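Probable secreted solute-binding lipoprotein (PDB 3I3V) probably binds a solute outside the cell as the extracellular lipoprotein component of a membrane transport system. Local coordinates at residues Val165-Asn170 with Asp231-Gln236. Numbering follows the deposited sequence.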
ATOM      1  N   VAL C 165      39.026  52.244  33.548  1.00 29.24           N
ATOM      2  CA  VAL C 165      39.143  51.595  32.238  1.00 29.46           C
ATOM      3  C   VAL C 165      40.548  51.778  31.669  1.00 30.06           C
ATOM      4  O   VAL C 165      41.045  52.897  31.549  1.00 30.59           O
ATOM      5  CB  VAL C 165      38.125  52.148  31.184  1.00 28.13           C
ATOM      6  CG1 VAL C 165      38.242  51.359  29.896  1.00 31.66           C
ATOM      7  CG2 VAL C 165      36.703  52.041  31.696  1.00 30.05           C
ATOM      8  N   THR C 166      41.197  50.674  31.329  1.00 30.42           N
ATOM      9  CA  THR C 166      42.526  50.765  30.752  1.00 29.16           C
ATOM     10  C   THR C 166      42.412  50.537  29.242  1.00 30.43           C
ATOM     11  O   THR C 166      41.659  49.678  28.782  1.00 28.97           O
ATOM     12  CB  THR C 166      43.478  49.724  31.370  1.00 29.24           C
ATOM     13  OG1 THR C 166      44.783  49.862  30.793  1.00 26.79           O
ATOM     14  CG2 THR C 166      42.956  48.315  31.132  1.00 27.24           C
ATOM     15  N   VAL C 167      43.145  51.328  28.470  1.00 30.81           N
ATOM     16  CA  VAL C 167      43.111  51.206  27.023  1.00 31.05           C
ATOM     17  C   VAL C 167      44.319  51.911  26.417  1.00 33.20           C
ATOM     18  O   VAL C 167      44.806  52.904  26.960  1.00 31.98           O
ATOM     19  CB  VAL C 167      41.801  51.814  26.449  1.00 31.54           C
ATOM     20  CG1 VAL C 167      41.735  53.306  26.755  1.00 30.16           C
ATOM     21  CG2 VAL C 167      41.715  51.560  24.948  1.00 31.02           C
ATOM     22  N   GLY C 168      44.812  51.383  25.299  1.00 34.48           N
ATOM     23  CA  GLY C 168      45.962  51.986  24.641  1.00 33.78           C
ATOM     24  C   GLY C 168      45.536  53.149  23.769  1.00 33.20           C
ATOM     25  O   GLY C 168      45.225  52.978  22.590  1.00 33.42           O
ATOM     26  N   GLY C 169      45.516  54.339  24.351  1.00 31.79           N
ATOM     27  CA  GLY C 169      45.111  55.506  23.600  1.00 33.15           C
ATOM     28  C   GLY C 169      46.030  55.896  22.460  1.00 32.21           C
ATOM     29  O   GLY C 169      45.660  56.731  21.638  1.00 32.40           O
ATOM     30  N   ASN C 170      47.223  55.316  22.403  1.00 31.56           N
ATOM     31  CA  ASN C 170      48.150  55.645  21.326  1.00 33.77           C
ATOM     32  C   ASN C 170      48.313  54.532  20.300  1.00 33.12           C
ATOM     33  O   ASN C 170      49.331  54.474  19.608  1.00 31.90           O
ATOM     34  CB  ASN C 170      49.533  56.031  21.867  1.00 35.92           C
ATOM     35  CG  ASN C 170      50.332  56.879  20.875  1.00 36.53           C
ATOM     36  OD1 ASN C 170      51.567  56.926  20.925  1.00 36.42           O
ATOM     37  ND2 ASN C 170      49.623  57.567  19.978  1.00 35.14           N
ATOM     38  N   ASP C 231      49.896  46.747  25.073  1.00 39.64           N
ATOM     39  CA  ASP C 231      50.691  46.052  26.080  1.00 42.40           C
ATOM     40  C   ASP C 231      50.441  46.630  27.459  1.00 41.36           C
ATOM     41  O   ASP C 231      50.323  45.887  28.431  1.00 42.66           O
ATOM     42  CB  ASP C 231      52.185  46.146  25.766  1.00 43.94           C
ATOM     43  CG  ASP C 231      52.556  45.407  24.505  1.00 47.35           C
ATOM     44  OD1 ASP C 231      52.067  44.270  24.315  1.00 49.82           O
ATOM     45  OD2 ASP C 231      53.341  45.960  23.708  1.00 50.22           O
ATOM     46  N   SER C 232      50.377  47.956  27.538  1.00 40.76           N
ATOM     47  CA  SER C 232      50.125  48.646  28.799  1.00 41.01           C
ATOM     48  C   SER C 232      48.764  48.194  29.311  1.00 40.97           C
ATOM     49  O   SER C 232      48.600  47.859  30.482  1.00 40.86           O
ATOM     50  CB  SER C 232      50.094  50.159  28.579  1.00 42.37           C
ATOM     51  OG  SER C 232      51.169  50.588  27.765  1.00 45.68           O
HETATM   52  N   MSE C 233      47.794  48.195  28.405  1.00 41.23           N
HETATM   53  CA  MSE C 233      46.426  47.791  28.696  1.00 42.05           C
HETATM   54  C   MSE C 233      46.369  46.360  29.213  1.00 41.60           C
HETATM   55  O   MSE C 233      45.847  46.089  30.296  1.00 40.56           O
HETATM   56  CB  MSE C 233      45.594  47.912  27.423  1.00 43.51           C
HETATM   57  CG  MSE C 233      44.153  47.518  27.554  1.00 45.77           C
HETATM   58 SE   MSE C 233      43.264  47.700  25.842  1.00 51.98          SE
HETATM   59  CE  MSE C 233      43.571  45.880  25.154  1.00 46.01           C
ATOM     60  N   THR C 234      46.904  45.449  28.411  1.00 42.01           N
ATOM     61  CA  THR C 234      46.949  44.033  28.741  1.00 41.20           C
ATOM     62  C   THR C 234      47.633  43.782  30.087  1.00 41.94           C
ATOM     63  O   THR C 234      47.202  42.930  30.861  1.00 43.04           O
ATOM     64  CB  THR C 234      47.679  43.264  27.631  1.00 40.25           C
ATOM     65  OG1 THR C 234      46.782  43.076  26.531  1.00 41.35           O
ATOM     66  CG2 THR C 234      48.187  41.917  28.133  1.00 40.18           C
ATOM     67  N   THR C 235      48.698  44.523  30.366  1.00 40.61           N
ATOM     68  CA  THR C 235      49.407  44.361  31.624  1.00 42.12           C
ATOM     69  C   THR C 235      48.580  44.876  32.795  1.00 42.13           C
ATOM     70  O   THR C 235      48.357  44.154  33.759  1.00 42.62           O
ATOM     71  CB  THR C 235      50.774  45.099  31.608  1.00 42.25           C
ATOM     72  OG1 THR C 235      51.739  44.303  30.910  1.00 42.88           O
ATOM     73  CG2 THR C 235      51.271  45.348  33.019  1.00 42.20           C
ATOM     74  N   GLN C 236      48.124  46.125  32.706  1.00 42.79           N
ATOM     75  CA  GLN C 236      47.339  46.732  33.781  1.00 41.34           C
ATOM     76  C   GLN C 236      46.158  45.890  34.238  1.00 41.27           C
ATOM     77  O   GLN C 236      45.878  45.807  35.433  1.00 41.06           O
ATOM     78  CB  GLN C 236      46.846  48.123  33.372  1.00 39.93           C
ATOM     79  CG  GLN C 236      47.940  49.171  33.375  1.00 38.36           C
ATOM     80  CD  GLN C 236      47.425  50.575  33.121  1.00 38.51           C
ATOM     81  OE1 GLN C 236      48.199  51.528  33.084  1.00 39.59           O
ATOM     82  NE2 GLN C 236      46.120  50.708  32.943  1.00 36.84           N
TER
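The flat carboxamide of Gln236 receives Thr166 over one of its faces: OG1 lies about 2 Å out of the amide plane, 2.7 Å from NE2, too poorly angled for a hydrogen bond. The peptide joining Thr166 to Val167 is the second flat group. Above one face, obliquely, runs the Met233 side chain, a selenomethionine, with CG 3.5 Å from Thr166 O; the Val167 side chain leaves from the opposite face and packs on Leu177 and Phe377. Extended through chi1 (179°) and chi2 (-179°), the Met233 chain carries SE to 3.7 Å from Val167 CA, and the bend at chi3 (91°) then turns CE away. Thr166 wedges between the two helix residues, its OG1, anti to the backbone N, 3.4 Å from Met233 CA, and its CG2 3.9 Å from Met233 CG. Helix 230-238 packs beside strand 163-166 and the loop after it, within a beta-alpha-beta crossover leading into the parallel neighbour 242-246, whose Ala242 touches both Thr166 and Gln236. An alanine at Thr166 would lose OG1 and CG2, and would probably loosen the packing against Met233 and Gln236. With no hydrogen bond across it, the contact rests chiefly on van der Waals fit, the hydroxyl and amide adding at most a loosely directed polar attraction.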